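Local coordinates for ecto-NAD+ glycohydrolase (CD38 molecule) (Bos taurus, PDB 3GC6), which belongs to the ADP-ribosyl cyclase (CD38) family of ecto-enzymes, built from a helical part and a part with a parallel beta sheet, at residues Asn9-Ala14 and Asp128-Ser133; Ala18-Ile23 and Ala50-Phe55. The protein carries 1 engineered substitution. All coordinates share one frame; numbering follows the deposited sequence. Where two conformers were deposited one is given.

Contact 1 of 2, residues Asn9-Ala14 and Asp128-Ser133; sequences NRWHGA and DLNIWS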
ATOM      1  N   ASN A   9     -33.473  17.185  -4.678  1.00  5.24           N
ATOM      2  CA  ASN A   9     -33.000  18.136  -5.663  1.00  5.18           C
ATOM      3  C   ASN A   9     -33.068  19.578  -5.175  1.00  5.19           C
ATOM      4  O   ASN A   9     -32.978  20.494  -5.976  1.00  5.23           O
ATOM      5  CB  ASN A   9     -33.784  17.985  -6.977  1.00  5.39           C
ATOM      6  CG  ASN A   9     -33.116  18.693  -8.139  1.00  5.57           C
ATOM      7  OD1 ASN A   9     -31.879  18.719  -8.240  1.00  6.15           O
ATOM      8  ND2 ASN A   9     -33.930  19.276  -9.042  1.00  5.53           N
ATOM      9  N   ARG A  10     -33.203  19.783  -3.862  1.00  5.23           N
ATOM     10  CA  ARG A  10     -33.410  21.117  -3.310  1.00  5.17           C
ATOM     11  C   ARG A  10     -32.188  22.034  -3.335  1.00  5.12           C
ATOM     12  O   ARG A  10     -32.325  23.260  -3.178  1.00  5.15           O
ATOM     13  CB  ARG A  10     -33.942  21.019  -1.879  1.00  5.34           C
ATOM     14  CG  ARG A  10     -32.951  20.473  -0.865  1.00  5.49           C
ATOM     15  CD  ARG A  10     -33.638  20.170   0.465  1.00  5.84           C
ATOM     16  NE  ARG A  10     -32.731  19.639   1.488  1.00  6.35           N
ATOM     17  CZ  ARG A  10     -32.395  18.350   1.605  1.00  6.73           C
ATOM     18  NH1 ARG A  10     -32.872  17.440   0.761  1.00  7.05           N
ATOM     19  NH2 ARG A  10     -31.585  17.960   2.575  1.00  7.06           N
ATOM     20  N   TRP A  11     -31.001  21.455  -3.494  1.00  4.89           N
ATOM     21  CA  TRP A  11     -29.799  22.256  -3.451  1.00  5.18           C
ATOM     22  C   TRP A  11     -29.466  22.899  -4.793  1.00  5.40           C
ATOM     23  O   TRP A  11     -29.935  22.461  -5.843  1.00  5.60           O
ATOM     24  CB  TRP A  11     -28.622  21.378  -3.005  1.00  4.78           C
ATOM     25  CG  TRP A  11     -28.857  20.679  -1.703  1.00  4.49           C
ATOM     26  CD1 TRP A  11     -28.924  19.317  -1.494  1.00  4.62           C
ATOM     27  CD2 TRP A  11     -29.029  21.290  -0.415  1.00  4.57           C
ATOM     28  NE1 TRP A  11     -29.115  19.051  -0.151  1.00  4.97           N
ATOM     29  CE2 TRP A  11     -29.208  20.245   0.525  1.00  4.61           C
ATOM     30  CE3 TRP A  11     -29.041  22.616   0.035  1.00  4.93           C
ATOM     31  CZ2 TRP A  11     -29.397  20.488   1.896  1.00  4.52           C
ATOM     32  CZ3 TRP A  11     -29.246  22.860   1.388  1.00  5.55           C
ATOM     33  CH2 TRP A  11     -29.418  21.796   2.304  1.00  5.16           C
ATOM     34  N   HIS A  12     -28.611  23.918  -4.751  1.00  5.51           N
ATOM     35  CA  HIS A  12     -28.205  24.647  -5.962  1.00  5.85           C
ATOM     36  C   HIS A  12     -26.921  24.117  -6.618  1.00  5.92           C
ATOM     37  O   HIS A  12     -26.576  24.507  -7.744  1.00  6.34           O
ATOM     38  CB  HIS A  12     -28.019  26.131  -5.643  1.00  5.84           C
ATOM     39  CG  HIS A  12     -29.291  26.828  -5.276  1.00  6.81           C
ATOM     40  ND1 HIS A  12     -29.826  26.784  -4.008  1.00  7.54           N
ATOM     41  CD2 HIS A  12     -30.145  27.571  -6.022  1.00  7.79           C
ATOM     42  CE1 HIS A  12     -30.956  27.473  -3.982  1.00  8.26           C
ATOM     43  NE2 HIS A  12     -31.171  27.962  -5.193  1.00  8.80           N
ATOM     44  N   GLY A  13     -26.199  23.236  -5.927  1.00  5.58           N
ATOM     45  CA  GLY A  13     -24.988  22.697  -6.504  1.00  5.52           C
ATOM     46  C   GLY A  13     -25.194  21.343  -7.167  1.00  5.19           C
ATOM     47  O   GLY A  13     -26.202  20.668  -6.960  1.00  4.82           O
ATOM     48  N   ALA A  14     -24.243  20.945  -7.995  1.00  5.33           N
ATOM     49  CA  ALA A  14     -24.336  19.665  -8.652  1.00  5.22           C
ATOM     50  C   ALA A  14     -24.320  18.498  -7.636  1.00  4.80           C
ATOM     51  O   ALA A  14     -23.716  18.577  -6.552  1.00  4.92           O
ATOM     52  CB  ALA A  14     -23.178  19.511  -9.646  1.00  5.67           C
ATOM     53  N   ASP A 128     -26.959   6.669   1.750  1.00  6.23           N
ATOM     54  CA  ASP A 128     -26.383   6.858   0.427  1.00  6.23           C
ATOM     55  C   ASP A 128     -25.964   8.303   0.157  1.00  5.51           C
ATOM     56  O   ASP A 128     -26.420   9.225   0.816  1.00  5.58           O
ATOM     57  CB  ASP A 128     -27.415   6.509  -0.634  1.00  6.68           C
ATOM     58  CG  ASP A 128     -27.719   5.042  -0.690  1.00  8.33           C
ATOM     59  OD1 ASP A 128     -26.764   4.242  -0.732  1.00  9.93           O
ATOM     60  OD2 ASP A 128     -28.917   4.720  -0.719  1.00  9.82           O
ATOM     61  N   LEU A 129     -25.098   8.483  -0.832  1.00  5.01           N
ATOM     62  CA  LEU A 129     -24.836   9.833  -1.315  1.00  4.94           C
ATOM     63  C   LEU A 129     -26.068  10.401  -1.991  1.00  5.00           C
ATOM     64  O   LEU A 129     -26.878   9.660  -2.530  1.00  5.69           O
ATOM     65  CB  LEU A 129     -23.651   9.851  -2.280  1.00  5.24           C
ATOM     66  CG  LEU A 129     -22.266   9.711  -1.590  1.00  5.03           C
ATOM     67  CD1 LEU A 129     -21.893   8.233  -1.443  1.00  6.55           C
ATOM     68  CD2 LEU A 129     -21.191  10.412  -2.386  1.00  5.55           C
ATOM     69  N   ASN A 130     -26.220  11.708  -1.950  1.00  4.44           N
ATOM     70  CA  ASN A 130     -27.239  12.364  -2.743  1.00  4.19           C
ATOM     71  C   ASN A 130     -26.620  12.677  -4.108  1.00  4.02           C
ATOM     72  O   ASN A 130     -25.802  13.580  -4.242  1.00  4.01           O
ATOM     73  CB  ASN A 130     -27.708  13.648  -2.049  1.00  3.74           C
ATOM     74  CG  ASN A 130     -28.799  14.384  -2.819  1.00  4.36           C
ATOM     75  OD1 ASN A 130     -29.007  14.153  -4.017  1.00  4.34           O
ATOM     76  ND2 ASN A 130     -29.494  15.268  -2.134  1.00  3.98           N
ATOM     77  N   ILE A 131     -27.019  11.898  -5.122  1.00  4.33           N
ATOM     78  CA  ILE A 131     -26.465  12.056  -6.458  1.00  4.49           C
ATOM     79  C   ILE A 131     -27.268  13.050  -7.315  1.00  4.53           C
ATOM     80  O   ILE A 131     -26.986  13.212  -8.513  1.00  4.73           O
ATOM     81  CB  ILE A 131     -26.390  10.690  -7.210  1.00  4.53           C
ATOM     82  CG1 ILE A 131     -27.803  10.090  -7.358  1.00  4.59           C
ATOM     83  CG2 ILE A 131     -25.459   9.739  -6.485  1.00  4.85           C
ATOM     84  CD1 ILE A 131     -27.868   8.719  -8.083  1.00  4.63           C
ATOM     85  N   TRP A 132     -28.209  13.742  -6.688  1.00  4.47           N
ATOM     86  CA  TRP A 132     -29.094  14.657  -7.424  1.00  4.40           C
ATOM     87  C   TRP A 132     -28.706  16.108  -7.279  1.00  4.42           C
ATOM     88  O   TRP A 132     -28.696  16.842  -8.257  1.00  4.40           O
ATOM     89  CB  TRP A 132     -30.545  14.449  -6.973  1.00  4.59           C
ATOM     90  CG  TRP A 132     -30.882  13.000  -7.032  1.00  4.56           C
ATOM     91  CD1 TRP A 132     -31.031  12.133  -5.977  1.00  5.47           C
ATOM     92  CD2 TRP A 132     -31.043  12.223  -8.220  1.00  5.59           C
ATOM     93  NE1 TRP A 132     -31.311  10.866  -6.447  1.00  5.93           N
ATOM     94  CE2 TRP A 132     -31.305  10.894  -7.815  1.00  5.25           C
ATOM     95  CE3 TRP A 132     -30.976  12.520  -9.586  1.00  5.86           C
ATOM     96  CZ2 TRP A 132     -31.522   9.856  -8.729  1.00  5.21           C
ATOM     97  CZ3 TRP A 132     -31.186  11.482 -10.501  1.00  6.77           C
ATOM     98  CH2 TRP A 132     -31.486  10.172 -10.056  1.00  5.49           C
ATOM     99  N   SER A 133     -28.449  16.551  -6.044  1.00  4.02           N
ATOM    100  CA  SER A 133     -27.963  17.916  -5.848  1.00  3.99           C
ATOM    101  C   SER A 133     -27.193  17.926  -4.548  1.00  3.82           C
ATOM    102  O   SER A 133     -27.431  17.076  -3.693  1.00  4.11           O
ATOM    103  CB  SER A 133     -29.110  18.949  -5.798  1.00  4.18           C
ATOM    104  OG  SER A 133     -29.896  18.873  -4.602  1.00  4.09           O
TER
HETATM  105  O   HOH W   1     -29.103  19.303  -9.492  1.00 12.08           O
HETATM  106  O   HOH W   2     -29.066  16.108   0.660  1.00  4.75           O
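An Asx turn headed by Asn130 presents Ser133 to the N-terminal segment Asn9-Ala14. CG of Asn130 lies anti to its backbone N (chi1 -179°), which helps bring OD1 to the N-H groups of the residues two and three positions on. Trp132 N donates to Asn130 OD1 at 2.8 Å, in the carbonyl plane, and Ser133 N reaches the same OD1 at 3.2 Å from above that plane. Two N-H groups thus grip one oxygen and set the amide's rotation, while ND2 on its other branch donates to Leu8 O.

Ser133 is the residue most deeply engaged. Its OG stands between backbone N and carbonyl carbon (chi1 71°) and accepts from Trp11 N at 3.0 Å in a moderately bent bond; the same hydroxyl is hydrogen-bonded to Leu8 O, its strongest polar partner, so two bonds hold this buried group. The segments come together here as a short, loosely bonded antiparallel pair, 13-14 beside 133-134, and Ser133 CA comes 3.5 Å from Gly13 O in a CA-H...O contact.

The Trp11 indole turns its edge to Asn130. A water in the plane of the ring links them, accepting from Trp11 NE1 at 3.1 Å and from Asn130 ND2. Arg10 folds over one face of the indole: its CG lies above the ring and its guanidinium covers NE1, the charged end being fixed by Gly7 O and a salt bridge to Glu123. A second water lies between Asn9 and Trp132, both exposed, 3.1 Å from Asn9 OD1 and 2.8 Å from Trp132 O.

Contact 2 of 2, residues Ala18-Ile23 and Ala50-Phe55; sequences ADFQKI and AFMSAF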
ATOM      1  N   ALA A  18     -21.248  10.134  -9.280  1.00  4.12           N
ATOM      2  CA  ALA A  18     -21.771   8.779  -9.291  1.00  4.18           C
ATOM      3  C   ALA A  18     -20.660   7.789  -8.934  1.00  4.34           C
ATOM      4  O   ALA A  18     -19.505   7.976  -9.340  1.00  4.47           O
ATOM      5  CB  ALA A  18     -22.371   8.435 -10.678  1.00  4.43           C
ATOM      6  N   ASP A  19     -20.998   6.739  -8.183  1.00  4.22           N
ATOM      7  CA  ASP A  19     -20.029   5.694  -7.810  1.00  4.50           C
ATOM      8  C   ASP A  19     -18.822   6.226  -7.052  1.00  4.42           C
ATOM      9  O   ASP A  19     -17.702   5.729  -7.194  1.00  4.06           O
ATOM     10  CB  ASP A  19     -19.618   4.909  -9.040  1.00  4.57           C
ATOM     11  CG  ASP A  19     -20.765   4.028  -9.508  1.00  5.41           C
ATOM     12  OD1 ASP A  19     -21.098   3.085  -8.776  1.00  5.95           O
ATOM     13  OD2 ASP A  19     -21.363   4.331 -10.526  1.00  6.16           O
ATOM     14  N   PHE A  20     -19.085   7.238  -6.233  1.00  4.23           N
ATOM     15  CA  PHE A  20     -18.043   7.860  -5.403  1.00  4.42           C
ATOM     16  C   PHE A  20     -17.230   6.839  -4.640  1.00  4.52           C
ATOM     17  O   PHE A  20     -15.989   6.920  -4.593  1.00  4.37           O
ATOM     18  CB  PHE A  20     -18.752   8.796  -4.407  1.00  4.27           C
ATOM     19  CG  PHE A  20     -17.834   9.502  -3.457  1.00  4.71           C
ATOM     20  CD1 PHE A  20     -17.135  10.647  -3.852  1.00  4.78           C
ATOM     21  CD2 PHE A  20     -17.693   9.030  -2.170  1.00  4.43           C
ATOM     22  CE1 PHE A  20     -16.296  11.311  -2.932  1.00  4.58           C
ATOM     23  CE2 PHE A  20     -16.878   9.688  -1.262  1.00  4.22           C
ATOM     24  CZ  PHE A  20     -16.166  10.809  -1.666  1.00  4.54           C
ATOM     25  N   GLN A  21     -17.900   5.858  -4.050  0.50  4.62           N
ATOM     26  CA  GLN A  21     -17.213   4.878  -3.223  0.50  4.68           C
ATOM     27  C   GLN A  21     -16.230   4.033  -4.022  0.50  4.75           C
ATOM     28  O   GLN A  21     -15.170   3.679  -3.514  0.50  5.06           O
ATOM     29  CB  GLN A  21     -18.227   3.972  -2.530  0.50  4.82           C
ATOM     30  CG  GLN A  21     -19.251   4.743  -1.722  0.50  4.42           C
ATOM     31  CD  GLN A  21     -20.562   4.960  -2.433  0.50  4.06           C
ATOM     32  OE1 GLN A  21     -20.613   5.263  -3.633  0.50  3.90           O
ATOM     33  NE2 GLN A  21     -21.660   4.815  -1.679  0.50  4.58           N
ATOM     34  N   LYS A  22     -16.589   3.699  -5.260  1.00  4.78           N
ATOM     35  CA  LYS A  22     -15.688   2.944  -6.139  1.00  4.97           C
ATOM     36  C   LYS A  22     -14.488   3.811  -6.492  1.00  4.95           C
ATOM     37  O   LYS A  22     -13.335   3.339  -6.493  1.00  5.10           O
ATOM     38  CB  LYS A  22     -16.383   2.503  -7.417  1.00  5.46           C
ATOM     39  CG  LYS A  22     -15.428   1.717  -8.349  1.00  6.35           C
ATOM     40  CD  LYS A  22     -16.083   1.372  -9.655  1.00  8.23           C
ATOM     41  CE  LYS A  22     -15.982   2.497 -10.636  1.00  9.43           C
ATOM     42  NZ  LYS A  22     -16.134   1.965 -12.011  1.00 10.62           N
ATOM     43  N   ILE A  23     -14.758   5.080  -6.790  1.00  4.66           N
ATOM     44  CA  ILE A  23     -13.692   5.971  -7.200  1.00  4.42           C
ATOM     45  C   ILE A  23     -12.689   6.149  -6.059  1.00  4.48           C
ATOM     46  O   ILE A  23     -11.474   6.088  -6.281  1.00  4.35           O
ATOM     47  CB  ILE A  23     -14.250   7.338  -7.642  1.00  4.24           C
ATOM     48  CG1 ILE A  23     -15.096   7.153  -8.904  1.00  4.60           C
ATOM     49  CG2 ILE A  23     -13.125   8.342  -7.888  1.00  4.84           C
ATOM     50  CD1 ILE A  23     -15.991   8.345  -9.225  1.00  5.15           C
ATOM     51  N   ALA A  50     -13.968   5.651   6.674  1.00  4.01           N
ATOM     52  CA  ALA A  50     -13.912   6.903   7.457  1.00  3.69           C
ATOM     53  C   ALA A  50     -14.413   8.095   6.632  1.00  3.97           C
ATOM     54  O   ALA A  50     -15.073   8.988   7.167  1.00  4.42           O
ATOM     55  CB  ALA A  50     -12.487   7.173   7.959  1.00  3.87           C
ATOM     56  N   PHE A  51     -14.056   8.134   5.345  1.00  4.06           N
ATOM     57  CA  PHE A  51     -14.499   9.236   4.481  1.00  3.84           C
ATOM     58  C   PHE A  51     -16.026   9.237   4.439  1.00  3.78           C
ATOM     59  O   PHE A  51     -16.681  10.277   4.654  1.00  3.91           O
ATOM     60  CB  PHE A  51     -13.891   9.011   3.072  1.00  3.84           C
ATOM     61  CG  PHE A  51     -13.690  10.277   2.278  1.00  3.95           C
ATOM     62  CD1 PHE A  51     -12.552  10.429   1.495  1.00  4.17           C
ATOM     63  CD2 PHE A  51     -14.622  11.303   2.304  1.00  3.95           C
ATOM     64  CE1 PHE A  51     -12.337  11.608   0.747  1.00  4.83           C
ATOM     65  CE2 PHE A  51     -14.412  12.481   1.559  1.00  4.15           C
ATOM     66  CZ  PHE A  51     -13.264  12.627   0.784  1.00  4.59           C
ATOM     67  N   MET A  52     -16.619   8.072   4.160  1.00  3.78           N
ATOM     68  CA  MET A  52     -18.085   7.970   4.103  1.00  3.96           C
ATOM     69  C   MET A  52     -18.730   8.323   5.442  1.00  3.94           C
ATOM     70  O   MET A  52     -19.713   9.078   5.485  1.00  3.94           O
ATOM     71  CB  MET A  52     -18.503   6.552   3.632  1.00  4.43           C
ATOM     72  CG  MET A  52     -17.799   6.150   2.324  1.00  5.44           C
ATOM     73  SD  MET A  52     -18.261   7.315   0.969  1.00  8.43           S
ATOM     74  CE  MET A  52     -19.945   7.156   1.103  1.00  6.97           C
ATOM     75  N   SER A  53     -18.161   7.798   6.523  0.50  3.97           N
ATOM     76  CA  SER A  53     -18.715   8.020   7.864  0.50  4.14           C
ATOM     77  C   SER A  53     -18.756   9.510   8.208  0.50  4.13           C
ATOM     78  O   SER A  53     -19.675   9.983   8.880  0.50  4.09           O
ATOM     79  CB  SER A  53     -17.871   7.275   8.895  0.50  4.45           C
ATOM     80  OG  SER A  53     -18.245   5.905   8.920  0.50  4.66           O
ATOM     81  N   ALA A  54     -17.766  10.248   7.717  1.00  3.96           N
ATOM     82  CA  ALA A  54     -17.640  11.663   8.057  1.00  4.03           C
ATOM     83  C   ALA A  54     -18.907  12.438   7.684  1.00  4.04           C
ATOM     84  O   ALA A  54     -19.288  13.364   8.412  1.00  4.35           O
ATOM     85  CB  ALA A  54     -16.439  12.271   7.367  1.00  4.37           C
ATOM     86  N   PHE A  55     -19.557  12.085   6.572  1.00  3.98           N
ATOM     87  CA  PHE A  55     -20.673  12.895   6.051  1.00  3.97           C
ATOM     88  C   PHE A  55     -22.012  12.167   5.861  1.00  3.97           C
ATOM     89  O   PHE A  55     -23.088  12.801   5.801  1.00  4.21           O
ATOM     90  CB  PHE A  55     -20.277  13.629   4.738  1.00  3.94           C
ATOM     91  CG  PHE A  55     -20.166  12.723   3.533  1.00  3.52           C
ATOM     92  CD1 PHE A  55     -21.239  12.551   2.668  1.00  3.97           C
ATOM     93  CD2 PHE A  55     -18.992  12.031   3.290  1.00  3.60           C
ATOM     94  CE1 PHE A  55     -21.152  11.704   1.567  1.00  4.24           C
ATOM     95  CE2 PHE A  55     -18.890  11.162   2.176  1.00  3.95           C
ATOM     96  CZ  PHE A  55     -19.976  11.017   1.312  1.00  4.11           C
TER
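Phe20, in the first turn of helix 20-35, reaches across to helix 44-55. From CB its ring extends anti to the backbone N (chi1 179°), and the CD2-CE2-CZ rim does the touching. CD2 and CE2 run along the sulfur of Met52, with Phe20 CE2 3.5 Å from Met52 SD. The sulfur lies in the plane of the ring, 4.7 Å from its centroid, a Met-aromatic contact made at the edge, where the ring hydrogens would face the sulfur's electrons. Phe20 CE2 also lies 4.2 Å from Phe55 CZ. At the tip, Phe20 CZ stands 4.0 Å above one face of the Phe51 ring, displaced toward its rim near CE2. The two planes are almost perpendicular (85°) and the centroids 5.5 Å apart: a T-shaped pair in which Phe20 supplies the edge and Phe51 the face.

Met52 gets there by coiling. Its chain bends at chi2 and again at chi3; the Met52 and Phe20 side chains slide past each other in opposite directions, and CE turns to Gln21. Met52 CE is 3.8 Å from Gln21 CG, and the glutamine, itself bent at chi2, crosses the methionine chain at roughly a right angle. No hydrogen bond joins the segments; the contact is apolar.

Trp120 meets the rings of Phe20, Phe51 and Phe55, extending the aromatic cluster. Phe51 also packs on Phe149 of helix 145-159 and on Leu71 of helix 69-74, so the start of helix 20-35 and the C-terminal part of helix 44-55 are knitted into the helical part of the fold.

How the contacts relate
Contacts 1 and 2 have centres about 15 Å apart, on the same side of the chain's centre, and contact 2 is nested within the loop that contact 1 closes. Strand 13-14 is followed in the chain by helix 20-35; helix 44-55 follows, and the chain returns through 128-133 to strand 133-134. Leu129 joins the two contacts physically: its CD1 packs 3.4 Å from Met52 CE, and its side chain also touches Phe20, Gln21 and Phe55. Leu129 thus plugs the polar, water-bridged N-terminal contact into the apolar helix pair, both belonging to the helical side of the molecule rather than to its four-stranded parallel sheet.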